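Local structure of glycoprotein (Chandipura virus, 5MDM) at residues A[300-309]-A[367-378]; A[338-346]-A[382-391]. The protein probably attaches the virus to host receptors and, on acidification in the endosome, refolds to drive fusion of the viral and endosomal membranes. All blocks are in the same frame, centred on the assembly; numbering follows the deposited sequence.

Contact 1 (A[300-309]-A[367-378])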
loop_
_atom_site.group_PDB
_atom_site.type_symbol
_atom_site.label_atom_id
_atom_site.label_comp_id
_atom_site.label_asym_id
_atom_site.label_seq_id
_atom_site.Cartn_x
_atom_site.Cartn_y
_atom_site.Cartn_z
ATOM N N LEU A 300 -31.495 17.727 11.226
ATOM C CA LEU A 300 -30.655 16.739 10.560
ATOM C C LEU A 300 -30.134 17.215 9.212
ATOM O O LEU A 300 -30.874 17.793 8.414
ATOM C CB LEU A 300 -31.416 15.430 10.367
ATOM C CG LEU A 300 -31.743 14.613 11.611
ATOM C CD1 LEU A 300 -32.385 13.302 11.189
ATOM C CD2 LEU A 300 -30.489 14.372 12.437
ATOM N N SER A 301 -28.854 16.957 8.964
ATOM C CA SER A 301 -28.253 17.234 7.669
ATOM C C SER A 301 -28.379 15.987 6.795
ATOM O O SER A 301 -28.605 14.895 7.314
ATOM C CB SER A 301 -26.783 17.614 7.848
ATOM O OG SER A 301 -25.992 16.473 8.117
ATOM N N PRO A 302 -28.259 16.146 5.464
ATOM C CA PRO A 302 -28.274 14.986 4.567
ATOM C C PRO A 302 -27.276 13.909 4.990
ATOM O O PRO A 302 -27.578 12.720 4.885
ATOM C CB PRO A 302 -27.861 15.590 3.225
ATOM C CG PRO A 302 -28.385 16.978 3.280
ATOM C CD PRO A 302 -28.250 17.417 4.715
ATOM N N LEU A 303 -26.112 14.329 5.477
ATOM C CA LEU A 303 -25.070 13.398 5.900
ATOM C C LEU A 303 -25.529 12.566 7.102
ATOM O O LEU A 303 -25.346 11.333 7.149
ATOM C CB LEU A 303 -23.790 14.169 6.229
ATOM C CG LEU A 303 -22.529 13.345 6.491
ATOM C CD1 LEU A 303 -22.325 12.303 5.401
ATOM C CD2 LEU A 303 -21.321 14.259 6.584
ATOM N N ASP A 304 -26.137 13.255 8.066
ATOM C CA ASP A 304 -26.732 12.606 9.229
ATOM C C ASP A 304 -27.734 11.551 8.778
ATOM O O ASP A 304 -27.789 10.459 9.333
ATOM C CB ASP A 304 -27.439 13.628 10.125
ATOM C CG ASP A 304 -26.498 14.684 10.676
ATOM O OD1 ASP A 304 -25.299 14.381 10.887
ATOM O OD2 ASP A 304 -26.968 15.822 10.908
ATOM N N LEU A 305 -28.527 11.888 7.765
ATOM C CA LEU A 305 -29.477 10.945 7.196
ATOM C C LEU A 305 -28.770 9.739 6.578
ATOM O O LEU A 305 -29.226 8.601 6.706
ATOM C CB LEU A 305 -30.337 11.637 6.150
ATOM C CG LEU A 305 -31.424 12.519 6.739
ATOM C CD1 LEU A 305 -32.156 13.233 5.618
ATOM C CD2 LEU A 305 -32.373 11.673 7.575
ATOM N N SER A 306 -27.654 9.995 5.908
ATOM C CA SER A 306 -26.920 8.939 5.234
ATOM C C SER A 306 -26.309 7.967 6.227
ATOM O O SER A 306 -26.058 6.811 5.893
ATOM C CB SER A 306 -25.823 9.532 4.371
ATOM O OG SER A 306 -24.827 10.137 5.175
ATOM N N TYR A 307 -26.063 8.428 7.448
ATOM C CA TYR A 307 -25.573 7.514 8.483
ATOM C C TYR A 307 -26.610 6.453 8.878
ATOM O O TYR A 307 -26.295 5.513 9.604
ATOM C CB TYR A 307 -25.072 8.280 9.713
ATOM C CG TYR A 307 -23.824 9.087 9.437
ATOM C CD1 TYR A 307 -22.875 8.634 8.533
ATOM C CD2 TYR A 307 -23.604 10.309 10.061
ATOM C CE1 TYR A 307 -21.735 9.366 8.266
ATOM C CE2 TYR A 307 -22.466 11.050 9.798
ATOM C CZ TYR A 307 -21.536 10.573 8.899
ATOM O OH TYR A 307 -20.401 11.298 8.627
ATOM N N LEU A 308 -27.835 6.600 8.386
ATOM C CA LEU A 308 -28.918 5.677 8.704
ATOM C C LEU A 308 -29.117 4.680 7.576
ATOM O O LEU A 308 -29.824 3.685 7.730
ATOM C CB LEU A 308 -30.226 6.438 8.927
ATOM C CG LEU A 308 -30.267 7.515 10.010
ATOM C CD1 LEU A 308 -31.644 8.129 10.076
ATOM C CD2 LEU A 308 -29.883 6.927 11.349
ATOM N N ALA A 309 -28.496 4.964 6.438
ATOM C CA ALA A 309 -28.649 4.141 5.242
ATOM C C ALA A 309 -28.063 2.747 5.415
ATOM O O ALA A 309 -27.115 2.546 6.167
ATOM C CB ALA A 309 -27.999 4.825 4.055
ATOM N N TYR A 367 -36.577 20.242 0.225
ATOM C CA TYR A 367 -35.660 20.326 1.358
ATOM C C TYR A 367 -34.897 21.643 1.320
ATOM O O TYR A 367 -33.744 21.698 0.887
ATOM C CB TYR A 367 -34.693 19.141 1.345
ATOM C CG TYR A 367 -33.687 19.130 2.476
ATOM C CD1 TYR A 367 -34.068 18.791 3.769
ATOM C CD2 TYR A 367 -32.352 19.441 2.247
ATOM C CE1 TYR A 367 -33.151 18.778 4.801
ATOM C CE2 TYR A 367 -31.429 19.432 3.271
ATOM C CZ TYR A 367 -31.832 19.101 4.545
ATOM O OH TYR A 367 -30.909 19.092 5.565
ATOM N N GLY A 368 -35.553 22.708 1.772
ATOM C CA GLY A 368 -34.987 24.041 1.695
ATOM C C GLY A 368 -34.983 24.553 0.268
ATOM O O GLY A 368 -36.021 24.581 -0.395
ATOM N N ASP A 369 -33.808 24.950 -0.209
ATOM C CA ASP A 369 -33.652 25.456 -1.569
ATOM C C ASP A 369 -33.565 24.321 -2.591
ATOM O O ASP A 369 -33.812 24.522 -3.781
ATOM C CB ASP A 369 -32.403 26.336 -1.661
ATOM C CG ASP A 369 -31.157 25.637 -1.139
ATOM O OD1 ASP A 369 -31.247 24.954 -0.097
ATOM O OD2 ASP A 369 -30.090 25.767 -1.775
ATOM N N MET A 370 -33.216 23.130 -2.113
ATOM C CA MET A 370 -32.981 21.983 -2.987
ATOM C C MET A 370 -33.898 20.809 -2.661
ATOM O O MET A 370 -34.620 20.827 -1.666
ATOM C CB MET A 370 -31.519 21.547 -2.890
ATOM C CG MET A 370 -31.022 21.394 -1.466
ATOM S SD MET A 370 -29.225 21.364 -1.369
ATOM C CE MET A 370 -28.837 22.958 -2.087
ATOM N N GLU A 371 -33.868 19.790 -3.513
ATOM C CA GLU A 371 -34.652 18.584 -3.279
ATOM C C GLU A 371 -33.798 17.484 -2.644
ATOM O O GLU A 371 -32.610 17.348 -2.948
ATOM C CB GLU A 371 -35.294 18.085 -4.579
ATOM C CG GLU A 371 -36.401 18.981 -5.133
ATOM C CD GLU A 371 -35.901 19.984 -6.161
ATOM O OE1 GLU A 371 -36.326 19.893 -7.333
ATOM O OE2 GLU A 371 -35.091 20.864 -5.800
ATOM N N ILE A 372 -34.408 16.708 -1.757
ATOM C CA ILE A 372 -33.710 15.624 -1.082
ATOM C C ILE A 372 -34.445 14.303 -1.288
ATOM O O ILE A 372 -35.664 14.277 -1.496
ATOM C CB ILE A 372 -33.542 15.906 0.431
ATOM C CG1 ILE A 372 -32.303 15.208 0.983
ATOM C CG2 ILE A 372 -34.791 15.505 1.208
ATOM C CD1 ILE A 372 -32.068 15.479 2.450
ATOM N N GLY A 373 -33.690 13.209 -1.240
ATOM C CA GLY A 373 -34.246 11.882 -1.425
ATOM C C GLY A 373 -33.976 10.984 -0.236
ATOM O O GLY A 373 -33.849 11.463 0.890
ATOM N N PRO A 374 -33.883 9.669 -0.479
ATOM C CA PRO A 374 -33.664 8.710 0.605
ATOM C C PRO A 374 -32.241 8.788 1.143
ATOM O O PRO A 374 -31.296 8.876 0.360
ATOM C CB PRO A 374 -33.907 7.360 -0.074
ATOM C CG PRO A 374 -33.558 7.594 -1.498
ATOM C CD PRO A 374 -33.932 9.016 -1.798
ATOM N N ASN A 375 -32.107 8.776 2.467
ATOM C CA ASN A 375 -30.805 8.745 3.126
ATOM C C ASN A 375 -29.879 9.886 2.720
ATOM O O ASN A 375 -28.681 9.677 2.500
ATOM C CB ASN A 375 -30.117 7.408 2.868
ATOM C CG ASN A 375 -31.037 6.228 3.094
ATOM O OD1 ASN A 375 -31.932 6.274 3.940
ATOM N ND2 ASN A 375 -30.823 5.158 2.332
ATOM N N GLY A 376 -30.443 11.087 2.612
ATOM C CA GLY A 376 -29.664 12.278 2.323
ATOM C C GLY A 376 -29.114 12.352 0.910
ATOM O O GLY A 376 -28.033 12.898 0.679
ATOM N N LEU A 377 -29.849 11.792 -0.041
ATOM C CA LEU A 377 -29.489 11.935 -1.442
ATOM C C LEU A 377 -29.864 13.345 -1.860
ATOM O O LEU A 377 -31.016 13.751 -1.708
ATOM C CB LEU A 377 -30.232 10.908 -2.295
ATOM C CG LEU A 377 -29.992 10.974 -3.804
ATOM C CD1 LEU A 377 -28.505 11.027 -4.111
ATOM C CD2 LEU A 377 -30.640 9.786 -4.493
ATOM N N LEU A 378 -28.898 14.101 -2.374
ATOM C CA LEU A 378 -29.180 15.495 -2.712
ATOM C C LEU A 378 -29.422 15.761 -4.194
ATOM O O LEU A 378 -28.676 15.292 -5.051
ATOM C CB LEU A 378 -28.089 16.424 -2.179
ATOM C CG LEU A 378 -28.336 16.933 -0.759
ATOM C CD1 LEU A 378 -27.288 17.955 -0.368
ATOM C CD2 LEU A 378 -29.740 17.519 -0.630
#

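Contact 2 (A[338-346]-A[382-391])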
loop_
_atom_site.group_PDB
_atom_site.type_symbol
_atom_site.label_atom_id
_atom_site.label_comp_id
_atom_site.label_asym_id
_atom_site.label_seq_id
_atom_site.Cartn_x
_atom_site.Cartn_y
_atom_site.Cartn_z
ATOM N N ILE A 338 -22.968 3.341 -9.745
ATOM C CA ILE A 338 -23.179 4.707 -10.202
ATOM C C ILE A 338 -21.908 5.264 -10.835
ATOM O O ILE A 338 -20.812 4.758 -10.587
ATOM C CB ILE A 338 -23.639 5.620 -9.061
ATOM C CG1 ILE A 338 -22.627 5.596 -7.917
ATOM C CG2 ILE A 338 -25.015 5.197 -8.574
ATOM C CD1 ILE A 338 -23.021 6.461 -6.748
ATOM N N ASP A 339 -22.063 6.305 -11.651
ATOM C CA ASP A 339 -20.954 6.831 -12.445
ATOM C C ASP A 339 -19.973 7.687 -11.643
ATOM O O ASP A 339 -18.839 7.896 -12.068
ATOM C CB ASP A 339 -21.473 7.607 -13.660
ATOM C CG ASP A 339 -22.230 6.722 -14.636
ATOM O OD1 ASP A 339 -22.927 5.793 -14.179
ATOM O OD2 ASP A 339 -22.129 6.953 -15.860
ATOM N N GLY A 340 -20.407 8.172 -10.485
ATOM C CA GLY A 340 -19.555 8.981 -9.630
ATOM C C GLY A 340 -20.296 9.488 -8.409
ATOM O O GLY A 340 -21.522 9.405 -8.353
ATOM N N PRO A 341 -19.560 10.023 -7.421
ATOM C CA PRO A 341 -20.162 10.525 -6.177
ATOM C C PRO A 341 -21.131 11.663 -6.441
ATOM O O PRO A 341 -22.057 11.881 -5.663
ATOM C CB PRO A 341 -18.958 11.021 -5.370
ATOM C CG PRO A 341 -17.877 11.225 -6.370
ATOM C CD PRO A 341 -18.099 10.196 -7.434
ATOM N N VAL A 342 -20.909 12.380 -7.536
ATOM C CA VAL A 342 -21.844 13.397 -7.991
ATOM C C VAL A 342 -22.254 13.082 -9.430
ATOM O O VAL A 342 -21.408 12.749 -10.258
ATOM C CB VAL A 342 -21.238 14.811 -7.863
ATOM C CG1 VAL A 342 -19.749 14.788 -8.204
ATOM C CG2 VAL A 342 -22.006 15.817 -8.719
ATOM N N LEU A 343 -23.553 13.166 -9.716
ATOM C CA LEU A 343 -24.092 12.711 -10.997
ATOM C C LEU A 343 -24.892 13.787 -11.719
ATOM O O LEU A 343 -25.418 14.702 -11.090
ATOM C CB LEU A 343 -24.992 11.496 -10.775
ATOM C CG LEU A 343 -24.385 10.293 -10.054
ATOM C CD1 LEU A 343 -25.489 9.363 -9.561
ATOM C CD2 LEU A 343 -23.422 9.554 -10.973
ATOM N N LYS A 344 -24.998 13.661 -13.041
ATOM C CA LYS A 344 -25.808 14.583 -13.841
ATOM C C LYS A 344 -27.293 14.228 -13.781
ATOM O O LYS A 344 -28.138 15.093 -13.560
ATOM C CB LYS A 344 -25.341 14.605 -15.300
ATOM C CG LYS A 344 -23.982 15.250 -15.525
ATOM C CD LYS A 344 -23.895 15.865 -16.918
ATOM C CE LYS A 344 -24.881 17.026 -17.069
ATOM N NZ LYS A 344 -24.992 17.517 -18.471
ATOM N N GLU A 345 -27.600 12.952 -13.987
ATOM C CA GLU A 345 -28.968 12.451 -13.904
ATOM C C GLU A 345 -29.060 11.400 -12.793
ATOM O O GLU A 345 -28.079 10.705 -12.515
ATOM C CB GLU A 345 -29.397 11.862 -15.252
ATOM C CG GLU A 345 -29.419 12.876 -16.386
ATOM C CD GLU A 345 -29.928 12.288 -17.691
ATOM O OE1 GLU A 345 -30.148 13.062 -18.649
ATOM O OE2 GLU A 345 -30.111 11.054 -17.761
ATOM N N PRO A 346 -30.237 11.274 -12.152
ATOM C CA PRO A 346 -30.366 10.365 -11.007
ATOM C C PRO A 346 -30.467 8.907 -11.451
ATOM O O PRO A 346 -31.431 8.218 -11.108
ATOM C CB PRO A 346 -31.681 10.810 -10.369
ATOM C CG PRO A 346 -32.497 11.264 -11.528
ATOM C CD PRO A 346 -31.531 11.881 -12.515
ATOM N N GLY A 382 -25.520 21.575 -8.889
ATOM C CA GLY A 382 -24.279 20.937 -9.291
ATOM C C GLY A 382 -24.454 19.467 -9.625
ATOM O O GLY A 382 -23.487 18.770 -9.929
ATOM N N GLY A 383 -25.696 18.996 -9.563
ATOM C CA GLY A 383 -26.013 17.618 -9.887
ATOM C C GLY A 383 -26.659 16.858 -8.742
ATOM O O GLY A 383 -27.277 17.448 -7.854
ATOM N N TYR A 384 -26.518 15.537 -8.773
ATOM C CA TYR A 384 -27.042 14.685 -7.716
ATOM C C TYR A 384 -25.894 14.162 -6.865
ATOM O O TYR A 384 -24.948 13.569 -7.383
ATOM C CB TYR A 384 -27.848 13.531 -8.310
ATOM C CG TYR A 384 -29.066 13.991 -9.079
ATOM C CD1 TYR A 384 -28.997 14.250 -10.442
ATOM C CD2 TYR A 384 -30.283 14.176 -8.439
ATOM C CE1 TYR A 384 -30.109 14.677 -11.145
ATOM C CE2 TYR A 384 -31.401 14.599 -9.133
ATOM C CZ TYR A 384 -31.312 14.848 -10.487
ATOM O OH TYR A 384 -32.427 15.272 -11.180
ATOM N N LYS A 385 -25.981 14.391 -5.557
ATOM C CA LYS A 385 -24.877 14.083 -4.650
ATOM C C LYS A 385 -25.177 12.971 -3.640
ATOM O O LYS A 385 -26.187 13.006 -2.916
ATOM C CB LYS A 385 -24.422 15.347 -3.912
ATOM C CG LYS A 385 -24.011 16.492 -4.830
ATOM C CD LYS A 385 -23.472 17.677 -4.034
ATOM C CE LYS A 385 -23.011 18.811 -4.943
ATOM N NZ LYS A 385 -24.138 19.436 -5.693
ATOM N N PHE A 386 -24.285 11.983 -3.623
ATOM C CA PHE A 386 -24.239 10.961 -2.588
ATOM C C PHE A 386 -23.094 11.312 -1.653
ATOM O O PHE A 386 -22.062 11.822 -2.096
ATOM C CB PHE A 386 -23.958 9.578 -3.187
ATOM C CG PHE A 386 -25.132 8.959 -3.895
ATOM C CD1 PHE A 386 -26.124 8.306 -3.181
ATOM C CD2 PHE A 386 -25.230 9.008 -5.279
ATOM C CE1 PHE A 386 -27.203 7.726 -3.832
ATOM C CE2 PHE A 386 -26.305 8.431 -5.934
ATOM C CZ PHE A 386 -27.293 7.791 -5.208
ATOM N N PRO A 387 -23.265 11.042 -0.353
ATOM C CA PRO A 387 -22.156 11.153 0.597
ATOM C C PRO A 387 -21.144 10.050 0.313
ATOM O O PRO A 387 -21.536 8.906 0.088
ATOM C CB PRO A 387 -22.834 10.912 1.940
ATOM C CG PRO A 387 -24.013 10.083 1.605
ATOM C CD PRO A 387 -24.504 10.588 0.296
ATOM N N TRP A 388 -19.861 10.386 0.329
ATOM C CA TRP A 388 -18.826 9.466 -0.126
ATOM C C TRP A 388 -18.792 8.133 0.615
ATOM O O TRP A 388 -18.318 7.130 0.079
ATOM C CB TRP A 388 -17.452 10.132 -0.049
ATOM C CG TRP A 388 -16.364 9.270 -0.597
ATOM C CD1 TRP A 388 -15.302 8.753 0.083
ATOM C CD2 TRP A 388 -16.246 8.802 -1.943
ATOM N NE1 TRP A 388 -14.521 8.001 -0.759
ATOM C CE2 TRP A 388 -15.080 8.014 -2.010
ATOM C CE3 TRP A 388 -17.010 8.981 -3.103
ATOM C CZ2 TRP A 388 -14.661 7.402 -3.188
ATOM C CZ3 TRP A 388 -16.593 8.375 -4.271
ATOM C CH2 TRP A 388 -15.433 7.593 -4.304
ATOM N N HIS A 389 -19.297 8.114 1.841
ATOM C CA HIS A 389 -19.180 6.922 2.672
ATOM C C HIS A 389 -20.163 5.832 2.277
ATOM O O HIS A 389 -19.965 4.670 2.621
ATOM C CB HIS A 389 -19.340 7.270 4.148
ATOM C CG HIS A 389 -20.746 7.581 4.552
ATOM N ND1 HIS A 389 -21.579 6.645 5.127
ATOM C CD2 HIS A 389 -21.464 8.727 4.480
ATOM C CE1 HIS A 389 -22.749 7.199 5.386
ATOM N NE2 HIS A 389 -22.706 8.461 5.002
ATOM N N LEU A 390 -21.215 6.208 1.556
ATOM C CA LEU A 390 -22.204 5.247 1.087
ATOM C C LEU A 390 -21.695 4.507 -0.137
ATOM O O LEU A 390 -22.273 3.504 -0.561
ATOM C CB LEU A 390 -23.518 5.948 0.752
ATOM C CG LEU A 390 -24.334 6.424 1.947
ATOM C CD1 LEU A 390 -25.706 6.863 1.489
ATOM C CD2 LEU A 390 -24.435 5.335 3.004
ATOM N N ILE A 391 -20.604 5.013 -0.694
ATOM C CA ILE A 391 -20.025 4.461 -1.907
ATOM C C ILE A 391 -18.872 3.521 -1.591
ATOM O O ILE A 391 -18.038 3.808 -0.732
ATOM C CB ILE A 391 -19.511 5.586 -2.810
ATOM C CG1 ILE A 391 -20.625 6.598 -3.050
ATOM C CG2 ILE A 391 -18.965 5.028 -4.112
ATOM C CD1 ILE A 391 -20.234 7.719 -3.959
#

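Contact 1 (A[300-309]-A[367-378])
The pyrrolidine ring of P302, in the first turn of helix 302-306, lies in an apolar pocket made by Y367, I372 and L378. Its CG meets all three: it is 3.9 Å from Y367 CE2, 3.9 Å from L378 CD1 and slightly farther from the end of I372, while P302 CD faces the Y367 hydroxyl. I372 CG1 stands anti to the backbone N (chi1 -152°), which carries CD1, besides meeting P302, over the centre of the Y367 ring and to within 3.9 Å of L305 CD1. At the hydroxyl end of the tyrosine, Y367 OH is 3.1 Å from L300 O, which lies near the ring plane; S404 O of the second subunit offers it a weaker alternative.

Further along, the helix rests on the turn at N375 and G376. G376 CA approaches P302 O at 3.3 Å in a nearly straight CA-H...O contact, while L305 CB packs on G376 N. The methyl of A309 lies against the N375 amide, which is held by Y319 N at OD1 and by Y333 OH at ND2.

A capping box fixes the start of the helix: D304 N donates to S301 OG (3.2 Å), and S301 N reaches D304 OD2 (2.9 Å) from above the carboxylate plane. A salt bridge from D304 OD1 to K293 ties this cap to the long helix 270-295. The contact is thus apolar at its centre, D304 OD1 and the N375 amide bond outside the two segments, and backbone hydrogen bonds from L303 join the short helix to the second subunit.

Contact 2 (A[338-346]-A[382-391])
Y384 turns CG away from its carbonyl carbon (chi1 -63°), with the ring nearly perpendicular to the CA-CB-CG plane (chi2 91°), which lays one ring face against P346; F386, with a similar first torsion, swings its ring to I338 and L343. Y384 lies in strand 383-385, which pairs antiparallel with 342-343 at one edge of a five-stranded sheet, and F386 directly follows it. Y384 and L343 form a hydrogen-bonded pair: L343 N reaches Y384 O in the carbonyl plane, on a lone pair, and Y384 N returns a bond to L343 O. F386 N extends the ladder with a straighter bond to P341 O (3.0 Å, 172° at the hydrogen).

On the L343 side, L343 CD1 meets the F386 ring at its edge, 3.8 Å from F386 CE2, and I338 CD1 lies 3.7 Å from F386 CD2. I4 of strand 2-7 adds to this apolar group. Farther on, P341 lies beside W388, P341 CB being 3.6 Å from W388 CE3 at the indole edge, and I391 CD1 packs on P341 as well. W388 also touches P341 of the second subunit. At the opposite end of the ladder, P346 makes a CH-pi contact, its CB 4.0 Å from the centroid of the Y384 ring and almost directly above it.

Both contacts reach the same five-stranded sheet, and their centres lie 12 Å apart. Contact 1 is core: every touching residue is buried, and a short helix is seated on a strand and turn by apolar packing, with no backbone hydrogen bond between its segments. Contact 2 is partly exposed and is a true strand pairing, built on main-chain bonds with aromatic and proline packing at its flanks. They are directly joined, since L378 O probably accepts from K385 N between neighbouring strands, while the hydroxyl of S306 bonds to the H389 imidazole and S306 CB packs on P387. Each also touches the second subunit, contact 1 with polar as well as packing interactions.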